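Local coordinates for protein arginine kinase (Cydia pomonella granulosis virus, PDB 6VVG) that is a viral protein kinase, PK-1, that binds AMP in its nucleotide pocket and probably uses ATP to phosphorylate serine or threonine residues, at residues K44-K49 with L88-Y93; N250-R255 with I272-L277; S171-T176 with I185-Y190. All blocks are in the same frame, centred on the assembly; numbering follows the deposited sequence.

Contact 1: K44-K49 with L88-Y93. With AMP (adenosine monophosphate), chain C.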
loop_
_atom_site.group_PDB
_atom_site.type_symbol
_atom_site.label_atom_id
_atom_site.label_comp_id
_atom_site.label_asym_id
_atom_site.label_seq_id
_atom_site.Cartn_x
_atom_site.Cartn_y
_atom_site.Cartn_z
ATOM N N LYS A 44 -1.564 30.146 7.544
ATOM C CA LYS A 44 -1.236 29.182 6.501
ATOM C C LYS A 44 -2.487 28.562 5.893
ATOM O O LYS A 44 -3.422 28.176 6.598
ATOM C CB LYS A 44 -0.340 28.080 7.065
ATOM C CG LYS A 44 0.167 27.096 6.023
ATOM C CD LYS A 44 1.313 26.262 6.573
ATOM C CE LYS A 44 1.940 25.400 5.487
ATOM N NZ LYS A 44 1.986 23.961 5.877
ATOM N N ARG A 45 -2.489 28.470 4.567
ATOM C CA ARG A 45 -3.542 27.785 3.837
ATOM C C ARG A 45 -3.173 26.319 3.656
ATOM O O ARG A 45 -2.021 25.988 3.358
ATOM C CB ARG A 45 -3.767 28.436 2.472
ATOM C CG ARG A 45 -4.825 29.515 2.476
ATOM C CD ARG A 45 -4.319 30.776 3.164
ATOM N NE ARG A 45 -5.190 31.918 2.898
ATOM C CZ ARG A 45 -5.281 32.989 3.680
ATOM N NH1 ARG A 45 -4.548 33.072 4.781
ATOM N NH2 ARG A 45 -6.106 33.976 3.359
ATOM N N PHE A 46 -4.150 25.445 3.846
ATOM C CA PHE A 46 -3.990 24.021 3.603
ATOM C C PHE A 46 -5.026 23.581 2.575
ATOM O O PHE A 46 -5.922 24.340 2.197
ATOM C CB PHE A 46 -4.152 23.212 4.904
ATOM C CG PHE A 46 -3.188 23.607 6.000
ATOM C CD1 PHE A 46 -1.948 23.000 6.094
ATOM C CD2 PHE A 46 -3.522 24.581 6.936
ATOM C CE1 PHE A 46 -1.057 23.349 7.090
ATOM C CE2 PHE A 46 -2.627 24.935 7.939
ATOM C CZ PHE A 46 -1.394 24.318 8.012
ATOM N N VAL A 47 -4.956 22.307 2.200
ATOM C CA VAL A 47 -5.932 21.679 1.317
ATOM C C VAL A 47 -6.570 20.522 2.073
ATOM O O VAL A 47 -5.866 19.602 2.510
ATOM C CB VAL A 47 -5.282 21.181 0.017
ATOM C CG1 VAL A 47 -6.230 20.249 -0.722
ATOM C CG2 VAL A 47 -4.873 22.356 -0.860
ATOM N N CYS A 48 -7.892 20.556 2.229
ATOM C CA CYS A 48 -8.623 19.468 2.873
ATOM C C CYS A 48 -9.432 18.715 1.824
ATOM O O CYS A 48 -10.304 19.302 1.175
ATOM C CB CYS A 48 -9.549 19.978 3.977
ATOM S SG CYS A 48 -10.600 18.659 4.664
ATOM N N LYS A 49 -9.144 17.427 1.662
ATOM C CA LYS A 49 -9.774 16.560 0.673
ATOM C C LYS A 49 -10.720 15.620 1.404
ATOM O O LYS A 49 -10.293 14.876 2.293
ATOM C CB LYS A 49 -8.706 15.780 -0.090
ATOM C CG LYS A 49 -9.206 14.719 -1.038
ATOM C CD LYS A 49 -8.037 14.178 -1.858
ATOM C CE LYS A 49 -8.513 13.385 -3.060
ATOM N NZ LYS A 49 -7.383 12.709 -3.762
ATOM N N LEU A 88 -10.980 12.316 5.746
ATOM C CA LEU A 88 -10.358 13.609 5.515
ATOM C C LEU A 88 -8.859 13.461 5.307
ATOM O O LEU A 88 -8.193 12.729 6.042
ATOM C CB LEU A 88 -10.587 14.539 6.704
ATOM C CG LEU A 88 -11.998 14.741 7.247
ATOM C CD1 LEU A 88 -12.013 15.937 8.211
ATOM C CD2 LEU A 88 -12.967 14.947 6.110
ATOM N N LEU A 89 -8.329 14.185 4.327
ATOM C CA LEU A 89 -6.892 14.357 4.162
ATOM C C LEU A 89 -6.590 15.850 4.184
ATOM O O LEU A 89 -7.071 16.591 3.322
ATOM C CB LEU A 89 -6.392 13.736 2.858
ATOM C CG LEU A 89 -6.331 12.217 2.721
ATOM C CD1 LEU A 89 -7.725 11.656 2.561
ATOM C CD2 LEU A 89 -5.449 11.842 1.538
ATOM N N ILE A 90 -5.805 16.291 5.163
ATOM C CA ILE A 90 -5.392 17.689 5.272
ATOM C C ILE A 90 -3.930 17.766 4.860
ATOM O O ILE A 90 -3.052 17.220 5.542
ATOM C CB ILE A 90 -5.608 18.248 6.684
ATOM C CG1 ILE A 90 -7.090 18.164 7.055
ATOM C CG2 ILE A 90 -5.117 19.686 6.759
ATOM C CD1 ILE A 90 -7.402 18.611 8.468
ATOM N N MET A 91 -3.669 18.451 3.749
ATOM C CA MET A 91 -2.362 18.484 3.114
ATOM C C MET A 91 -1.958 19.928 2.846
ATOM O O MET A 91 -2.763 20.856 2.961
ATOM C CB MET A 91 -2.372 17.692 1.797
ATOM C CG MET A 91 -3.355 18.247 0.764
ATOM S SD MET A 91 -3.440 17.263 -0.745
ATOM C CE MET A 91 -3.834 15.648 -0.079
ATOM N N ASP A 92 -0.692 20.108 2.485
ATOM C CA ASP A 92 -0.206 21.434 2.135
ATOM C C ASP A 92 -0.914 21.950 0.885
ATOM O O ASP A 92 -1.318 21.178 0.011
ATOM C CB ASP A 92 1.302 21.407 1.876
ATOM C CG ASP A 92 2.125 21.483 3.145
ATOM O OD1 ASP A 92 1.636 22.028 4.155
ATOM O OD2 ASP A 92 3.276 21.002 3.124
ATOM N N TYR A 93 -1.067 23.274 0.812
ATOM C CA TYR A 93 -1.342 23.970 -0.439
ATOM C C TYR A 93 0.004 24.359 -1.039
ATOM O O TYR A 93 0.760 25.110 -0.417
ATOM C CB TYR A 93 -2.211 25.208 -0.202
ATOM C CG TYR A 93 -2.624 25.931 -1.470
ATOM C CD1 TYR A 93 -1.698 26.648 -2.218
ATOM C CD2 TYR A 93 -3.938 25.893 -1.919
ATOM C CE1 TYR A 93 -2.067 27.302 -3.378
ATOM C CE2 TYR A 93 -4.317 26.549 -3.077
ATOM C CZ TYR A 93 -3.377 27.251 -3.801
ATOM O OH TYR A 93 -3.745 27.907 -4.955
HETATM P P AMP C . -6.870 16.637 -6.734
HETATM O O1P AMP C . -7.388 16.081 -8.042
HETATM O O2P AMP C . -5.450 17.097 -6.956
HETATM O O3P AMP C . -7.116 15.605 -5.660
HETATM O "O5'" AMP C . -7.716 17.925 -6.329
HETATM C "C5'" AMP C . -8.449 18.654 -7.301
HETATM C "C4'" AMP C . -7.763 19.948 -7.668
HETATM O "O4'" AMP C . -7.503 20.732 -6.471
HETATM C "C3'" AMP C . -6.396 19.827 -8.323
HETATM O "O3'" AMP C . -6.466 19.502 -9.701
HETATM C "C2'" AMP C . -5.793 21.195 -8.045
HETATM O "O2'" AMP C . -6.360 22.179 -8.898
HETATM C "C1'" AMP C . -6.285 21.438 -6.618
HETATM N N9 AMP C . -5.325 20.913 -5.631
HETATM C C8 AMP C . -5.277 19.634 -5.248
HETATM N N7 AMP C . -4.289 19.505 -4.362
HETATM C C5 AMP C . -3.722 20.709 -4.201
HETATM C C6 AMP C . -2.674 21.124 -3.413
HETATM N N6 AMP C . -1.812 20.426 -2.480
HETATM N N1 AMP C . -2.290 22.391 -3.429
HETATM C C2 AMP C . -2.936 23.276 -4.226
HETATM N N3 AMP C . -3.968 22.872 -5.004
HETATM C C4 AMP C . -4.356 21.582 -4.987
HETATM O O HOH W 1 0.152 24.574 2.889
#
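Phe46 turns the edge of its ring to Met91 O, while Lys44 CG lies over one face, 3.7 Å above the plane and toward the rim. Tyr93, the second ring here, carries C2 of the bound AMP over the centre of one face, and its CD2 also meets Val47 CG2 at 3.8 Å. That same methyl reaches AMP C6 at 3.6 Å; Val47 CB packs on Met91 CG. These strands pair antiparallel in the five-stranded sheet of the kinase N-lobe, where 88-92 leads into the hinge. Val47 and Met91 exchange two nearly straight backbone bonds, as do Lys49 and Leu89, with Cys48 and Ile90 the non-hydrogen-bonded pair between. At the hinge, AMP N6 gives Asp92 O a weak, bent bond (2.6 Å, 117° at the hydrogen), and Val94 N binds the nucleotide as well. The extended Lys49 chain brings NZ within 3.5 Å of AMP O3P, a weak bond; its salt bridge to Glu60 of helix 59-66 is the lysine-glutamate pair familiar from active kinases. Lys44 NZ is salt-bridged to Asp92 OD1 at 2.6 Å, meeting it on the syn side but 30° out of the carboxylate plane, and OD1 is shared with His77 NE2.

Contact 2: N250-R255 with I272-L277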
loop_
_atom_site.group_PDB
_atom_site.type_symbol
_atom_site.label_atom_id
_atom_site.label_comp_id
_atom_site.label_asym_id
_atom_site.label_seq_id
_atom_site.Cartn_x
_atom_site.Cartn_y
_atom_site.Cartn_z
ATOM N N ASN A 250 12.168 15.849 -30.119
ATOM C CA ASN A 250 11.305 14.997 -30.926
ATOM C C ASN A 250 11.674 13.532 -30.750
ATOM O O ASN A 250 10.805 12.693 -30.500
ATOM C CB ASN A 250 11.384 15.409 -32.393
ATOM C CG ASN A 250 10.411 16.520 -32.732
ATOM O OD1 ASN A 250 9.194 16.328 -32.700
ATOM N ND2 ASN A 250 10.942 17.693 -33.049
ATOM N N ASP A 251 12.965 13.205 -30.840
ATOM C CA ASP A 251 13.377 11.818 -30.656
ATOM C C ASP A 251 12.947 11.285 -29.296
ATOM O O ASP A 251 12.627 10.098 -29.165
ATOM C CB ASP A 251 14.892 11.691 -30.817
ATOM C CG ASP A 251 15.335 10.259 -31.026
ATOM O OD1 ASP A 251 14.996 9.679 -32.077
ATOM O OD2 ASP A 251 16.016 9.711 -30.134
ATOM N N PHE A 252 12.924 12.148 -28.278
ATOM C CA PHE A 252 12.493 11.722 -26.950
ATOM C C PHE A 252 11.045 11.246 -26.971
ATOM O O PHE A 252 10.739 10.139 -26.517
ATOM C CB PHE A 252 12.676 12.870 -25.954
ATOM C CG PHE A 252 12.328 12.510 -24.536
ATOM C CD1 PHE A 252 13.135 11.653 -23.804
ATOM C CD2 PHE A 252 11.194 13.033 -23.933
ATOM C CE1 PHE A 252 12.814 11.320 -22.498
ATOM C CE2 PHE A 252 10.869 12.702 -22.628
ATOM C CZ PHE A 252 11.681 11.849 -21.911
ATOM N N VAL A 253 10.135 12.064 -27.507
ATOM C CA VAL A 253 8.720 11.717 -27.412
ATOM C C VAL A 253 8.398 10.536 -28.318
ATOM O O VAL A 253 7.564 9.687 -27.977
ATOM C CB VAL A 253 7.830 12.938 -27.718
ATOM C CG1 VAL A 253 8.138 14.070 -26.737
ATOM C CG2 VAL A 253 8.000 13.397 -29.154
ATOM N N ARG A 254 9.056 10.447 -29.477
ATOM C CA ARG A 254 8.862 9.271 -30.320
ATOM C C ARG A 254 9.154 7.999 -29.530
ATOM O O ARG A 254 8.344 7.065 -29.495
ATOM C CB ARG A 254 9.765 9.312 -31.557
ATOM C CG ARG A 254 9.798 10.604 -32.345
ATOM C CD ARG A 254 8.468 10.917 -33.042
ATOM N NE ARG A 254 8.680 11.718 -34.248
ATOM C CZ ARG A 254 8.104 11.475 -35.420
ATOM N NH1 ARG A 254 8.365 12.250 -36.464
ATOM N NH2 ARG A 254 7.252 10.467 -35.547
ATOM N N ARG A 255 10.335 7.943 -28.904
ATOM C CA ARG A 255 10.759 6.746 -28.186
ATOM C C ARG A 255 10.007 6.573 -26.876
ATOM O O ARG A 255 9.870 5.442 -26.402
ATOM C CB ARG A 255 12.272 6.796 -27.945
ATOM C CG ARG A 255 13.072 6.840 -29.251
ATOM C CD ARG A 255 14.586 6.754 -29.059
ATOM N NE ARG A 255 15.277 6.793 -30.349
ATOM C CZ ARG A 255 15.782 5.727 -30.962
ATOM N NH1 ARG A 255 15.692 4.529 -30.399
ATOM N NH2 ARG A 255 16.385 5.857 -32.136
ATOM N N ILE A 272 16.060 8.487 -18.406
ATOM C CA ILE A 272 16.967 9.486 -17.857
ATOM C C ILE A 272 18.269 9.582 -18.639
ATOM O O ILE A 272 18.980 10.587 -18.524
ATOM C CB ILE A 272 17.226 9.165 -16.374
ATOM C CG1 ILE A 272 17.710 10.408 -15.627
ATOM C CG2 ILE A 272 18.234 8.030 -16.233
ATOM C CD1 ILE A 272 16.651 11.475 -15.467
ATOM N N LYS A 273 18.595 8.583 -19.452
ATOM C CA LYS A 273 19.829 8.596 -20.223
ATOM C C LYS A 273 19.637 9.072 -21.659
ATOM O O LYS A 273 20.612 9.115 -22.415
ATOM C CB LYS A 273 20.461 7.199 -20.220
ATOM C CG LYS A 273 21.114 6.820 -18.896
ATOM C CD LYS A 273 21.661 5.393 -18.906
ATOM C CE LYS A 273 22.373 5.076 -17.594
ATOM N NZ LYS A 273 23.346 3.954 -17.734
ATOM N N HIS A 274 18.423 9.440 -22.052
ATOM C CA HIS A 274 18.201 9.900 -23.415
ATOM C C HIS A 274 18.845 11.270 -23.618
ATOM O O HIS A 274 18.842 12.098 -22.702
ATOM C CB HIS A 274 16.708 9.979 -23.721
ATOM C CG HIS A 274 16.406 10.281 -25.155
ATOM N ND1 HIS A 274 16.306 11.566 -25.642
ATOM C CD2 HIS A 274 16.204 9.462 -26.213
ATOM C CE1 HIS A 274 16.048 11.526 -26.936
ATOM N NE2 HIS A 274 15.983 10.261 -27.308
ATOM N N PRO A 275 19.409 11.538 -24.805
ATOM C CA PRO A 275 20.063 12.843 -25.022
ATOM C C PRO A 275 19.229 14.032 -24.574
ATOM O O PRO A 275 19.774 14.973 -23.988
ATOM C CB PRO A 275 20.304 12.855 -26.538
ATOM C CG PRO A 275 20.588 11.389 -26.854
ATOM C CD PRO A 275 19.594 10.627 -25.956
ATOM N N PHE A 276 17.918 14.012 -24.822
ATOM C CA PHE A 276 17.087 15.158 -24.470
ATOM C C PHE A 276 17.260 15.550 -23.010
ATOM O O PHE A 276 17.342 16.739 -22.684
ATOM C CB PHE A 276 15.620 14.848 -24.750
ATOM C CG PHE A 276 14.688 15.974 -24.409
ATOM C CD1 PHE A 276 14.872 17.224 -24.963
ATOM C CD2 PHE A 276 13.629 15.781 -23.533
ATOM C CE1 PHE A 276 14.018 18.267 -24.661
ATOM C CE2 PHE A 276 12.771 16.822 -23.223
ATOM C CZ PHE A 276 12.968 18.067 -23.789
ATOM N N LEU A 277 17.309 14.567 -22.117
ATOM C CA LEU A 277 17.385 14.825 -20.686
ATOM C C LEU A 277 18.815 14.952 -20.179
ATOM O O LEU A 277 19.011 15.208 -18.986
ATOM C CB LEU A 277 16.659 13.714 -19.924
ATOM C CG LEU A 277 15.200 13.512 -20.338
ATOM C CD1 LEU A 277 14.507 12.519 -19.413
ATOM C CD2 LEU A 277 14.444 14.837 -20.360
#
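His274 and Asp251 make the hydrogen bond that joins the two segments: His274 NE2 donates to Asp251 OD2 over 2.9 Å, with 159° at the hydrogen. The carboxylate oxygen lies close to the imidazole plane and is approached on its anti side. On the other ring nitrogen, ND1 accepts from Phe276 N at 3.0 Å, the donor tilted from the ring plane. With a bond at each nitrogen the imidazole is fixed in rotation, and the pattern is consistent with a neutral ring protonated at NE2. Asp251 is also salt-bridged one helical turn on, Arg255 NE standing 3.0 Å from OD2 with weak hydrogen-bond geometry, while Arg255 CD touches the edge of the imidazole.

The segments belong to the kinase C-lobe: helix 247-256 receives the His-Pro-Phe sequence that commonly closes kinase domains, here beginning just after helix 268-272.

Aromatic contacts form a second group. Phe252 CA makes a CH-pi contact over one face of the His274 ring, 3.9 Å from its centroid, and Pro275 CD covers the opposite face. Phe252, its CG anti to the backbone N (chi1 -177°), points its ring edge toward the His274 face in an offset edge-to-face pair with planes at 62°. Phe276 CD2 stands over one face of the Phe252 ring, 3.6 Å above its plane and toward the rim.

Among purely apolar contacts, Leu277 CD1 meets Phe252 CE1 at 3.7 Å. Phe252, Phe276 and Leu277 all reach Ile122 of helix 115-133, and helix 192-208 adds Ala203 against Phe252 and Leu207 against Phe276.

Contact 3: S171-T176 with I185-Y190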
loop_
_atom_site.group_PDB
_atom_site.type_symbol
_atom_site.label_atom_id
_atom_site.label_comp_id
_atom_site.label_asym_id
_atom_site.label_seq_id
_atom_site.Cartn_x
_atom_site.Cartn_y
_atom_site.Cartn_z
ATOM N N SER A 171 -4.659 -5.252 -13.105
ATOM C CA SER A 171 -5.100 -3.903 -13.420
ATOM C C SER A 171 -6.549 -3.902 -13.904
ATOM O O SER A 171 -7.083 -4.916 -14.359
ATOM C CB SER A 171 -4.201 -3.274 -14.484
ATOM O OG SER A 171 -4.380 -3.914 -15.736
ATOM N N PHE A 172 -7.179 -2.736 -13.787
ATOM C CA PHE A 172 -8.502 -2.472 -14.331
ATOM C C PHE A 172 -8.483 -1.060 -14.905
ATOM O O PHE A 172 -7.516 -0.310 -14.738
ATOM C CB PHE A 172 -9.605 -2.643 -13.273
ATOM C CG PHE A 172 -9.341 -1.915 -11.989
ATOM C CD1 PHE A 172 -8.333 -2.325 -11.129
ATOM C CD2 PHE A 172 -10.114 -0.825 -11.631
ATOM C CE1 PHE A 172 -8.093 -1.649 -9.947
ATOM C CE2 PHE A 172 -9.882 -0.148 -10.449
ATOM C CZ PHE A 172 -8.870 -0.559 -9.608
ATOM N N TYR A 173 -9.567 -0.695 -15.585
ATOM C CA TYR A 173 -9.611 0.553 -16.345
ATOM C C TYR A 173 -9.954 1.747 -15.446
ATOM O O TYR A 173 -10.971 2.420 -15.609
ATOM C CB TYR A 173 -10.617 0.422 -17.482
ATOM C CG TYR A 173 -10.194 -0.470 -18.626
ATOM C CD1 TYR A 173 -8.854 -0.718 -18.891
ATOM C CD2 TYR A 173 -11.145 -1.056 -19.454
ATOM C CE1 TYR A 173 -8.470 -1.529 -19.947
ATOM C CE2 TYR A 173 -10.771 -1.865 -20.515
ATOM C CZ TYR A 173 -9.433 -2.094 -20.758
ATOM O OH TYR A 173 -9.053 -2.899 -21.808
ATOM N N ASP A 174 -9.079 2.001 -14.479
ATOM C CA ASP A 174 -9.178 3.207 -13.669
ATOM C C ASP A 174 -8.308 4.309 -14.272
ATOM O O ASP A 174 -7.374 4.051 -15.031
ATOM C CB ASP A 174 -8.773 2.924 -12.219
ATOM C CG ASP A 174 -7.322 2.499 -12.077
ATOM O OD1 ASP A 174 -6.691 2.121 -13.088
ATOM O OD2 ASP A 174 -6.813 2.535 -10.937
ATOM N N GLY A 175 -8.648 5.550 -13.950
ATOM C CA GLY A 175 -7.908 6.679 -14.481
ATOM C C GLY A 175 -8.484 7.190 -15.787
ATOM O O GLY A 175 -9.649 6.962 -16.129
ATOM N N THR A 176 -7.638 7.887 -16.539
ATOM C CA THR A 176 -8.059 8.577 -17.753
ATOM C C THR A 176 -7.627 7.790 -18.984
ATOM O O THR A 176 -6.429 7.583 -19.214
ATOM C CB THR A 176 -7.488 9.993 -17.796
ATOM O OG1 THR A 176 -7.735 10.646 -16.545
ATOM C CG2 THR A 176 -8.124 10.800 -18.920
ATOM N N ILE A 185 -4.159 -0.949 -21.522
ATOM C CA ILE A 185 -5.309 -1.293 -22.352
ATOM C C ILE A 185 -5.496 -2.803 -22.389
ATOM O O ILE A 185 -6.626 -3.305 -22.358
ATOM C CB ILE A 185 -5.143 -0.713 -23.771
ATOM C CG1 ILE A 185 -5.211 0.817 -23.733
ATOM C CG2 ILE A 185 -6.210 -1.274 -24.700
ATOM C CD1 ILE A 185 -4.633 1.492 -24.963
ATOM N N ARG A 186 -4.392 -3.551 -22.439
ATOM C CA ARG A 186 -4.422 -5.003 -22.536
ATOM C C ARG A 186 -4.470 -5.681 -21.169
ATOM O O ARG A 186 -4.202 -6.885 -21.071
ATOM C CB ARG A 186 -3.210 -5.497 -23.332
ATOM C CG ARG A 186 -3.166 -4.978 -24.768
ATOM C CD ARG A 186 -2.139 -5.709 -25.628
ATOM N NE ARG A 186 -0.789 -5.636 -25.076
ATOM C CZ ARG A 186 0.148 -4.791 -25.492
ATOM N NH1 ARG A 186 -0.112 -3.935 -26.471
ATOM N NH2 ARG A 186 1.347 -4.800 -24.929
ATOM N N HIS A 187 -4.813 -4.936 -20.119
ATOM C CA HIS A 187 -4.997 -5.488 -18.776
ATOM C C HIS A 187 -3.758 -6.240 -18.289
ATOM O O HIS A 187 -3.862 -7.283 -17.641
ATOM C CB HIS A 187 -6.226 -6.402 -18.714
ATOM C CG HIS A 187 -7.531 -5.682 -18.860
ATOM N ND1 HIS A 187 -8.071 -4.900 -17.860
ATOM C CD2 HIS A 187 -8.408 -5.633 -19.890
ATOM C CE1 HIS A 187 -9.220 -4.396 -18.271
ATOM N NE2 HIS A 187 -9.447 -4.824 -19.500
ATOM N N GLU A 188 -2.576 -5.714 -18.593
ATOM C CA GLU A 188 -1.373 -6.206 -17.941
ATOM C C GLU A 188 -1.342 -5.730 -16.491
ATOM O O GLU A 188 -2.025 -4.775 -16.109
ATOM C CB GLU A 188 -0.121 -5.731 -18.680
ATOM C CG GLU A 188 0.053 -6.328 -20.064
ATOM C CD GLU A 188 1.465 -6.153 -20.606
ATOM O OE1 GLU A 188 2.386 -5.849 -19.820
ATOM O OE2 GLU A 188 1.651 -6.312 -21.826
ATOM N N ALA A 189 -0.538 -6.410 -15.676
ATOM C CA ALA A 189 -0.399 -6.022 -14.277
ATOM C C ALA A 189 0.127 -4.593 -14.166
ATOM O O ALA A 189 0.846 -4.103 -15.040
ATOM C CB ALA A 189 0.542 -6.982 -13.550
ATOM N N TYR A 190 -0.254 -3.917 -13.082
ATOM C CA TYR A 190 0.272 -2.584 -12.814
ATOM C C TYR A 190 1.795 -2.623 -12.788
ATOM O O TYR A 190 2.396 -3.476 -12.128
ATOM C CB TYR A 190 -0.277 -2.055 -11.489
ATOM C CG TYR A 190 -1.719 -1.611 -11.586
ATOM C CD1 TYR A 190 -2.106 -0.633 -12.498
ATOM C CD2 TYR A 190 -2.693 -2.169 -10.774
ATOM C CE1 TYR A 190 -3.424 -0.229 -12.599
ATOM C CE2 TYR A 190 -4.015 -1.768 -10.864
ATOM C CZ TYR A 190 -4.375 -0.803 -11.783
ATOM O OH TYR A 190 -5.688 -0.399 -11.878
HETATM O O HOH W 2 -3.795 -7.523 -14.926
#
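Tyr173 lies across His187, tying the activation segment, which runs from the Asp160 region to Glu183 of the Ser-Pro-Glu motif, to the turn just beyond it. That turn is a Schellman motif ending helix 182-185, with His187 at positive phi as its C-prime residue; Tyr173 itself centres an inverse gamma turn. From Tyr173 CB, chi1 of -72° sets CG anti to the carbonyl carbon, and the ring beyond it closes progressively on the imidazole. CG is 4.1 Å from His187 CE1, CD1 is nearer, and Tyr173 CE1 comes to 3.4 Å of the same carbon. At CZ the approach to His187 NE2 is 3.0 Å, short for a carbon-nitrogen contact, so its exact value is doubtful. The two rings form an offset stack with planes 29° apart. At the tip, Tyr173 OH donates to Ile185 O at 2.5 Å, a bond in the carbonyl plane, with Ile185 O at the edge of the phenol ring, near its plane.

Ser171 makes the second join. Its OG, set between the backbone N and the carbonyl carbon, donates to Glu188 O at 2.5 Å. Water 2 bridges the same two segments, accepting from Ser171 N and donating to His187 O. Ser171 CB sits over the centre of the Tyr190 ring, a CH-pi contact at 3.7 Å from the centroid.

Tyr190 carries the third. Its OH lies over one face of the Phe172 ring, 3.3 Å from CE1, and receives a weak bond from Phe172 N. Asp174 meets it tip to tip; Lys184 and Asn140 also grip OD1, and Arg165 holds OD2. Tyr190 OH gives its proton to Asp174 OD1 across 3.0 Å, arriving from above the carboxylate, 50° out of its plane.

Contact 1 lies in the N-lobe at the nucleotide, while contacts 2 and 3 belong to the C-lobe. Contact 3 is the nearer of these to the pocket: the Asp174 side chain is, between nearest atoms, about 14 Å from the bound AMP and about 10 Å from the side chain of Asp160, a residue of the AMP site. Between nearest atoms, contacts 1 and 3 are about 12 Å apart. Contact 2 lies far from the nucleotide pocket, on the opposite side of the chain's centre from contact 1, with centres 36 Å apart. Contacts 2 and 3 approach to about 13 Å between nearest atoms, and helix 192-208, which follows 185-190 in the chain, packs against contact 2.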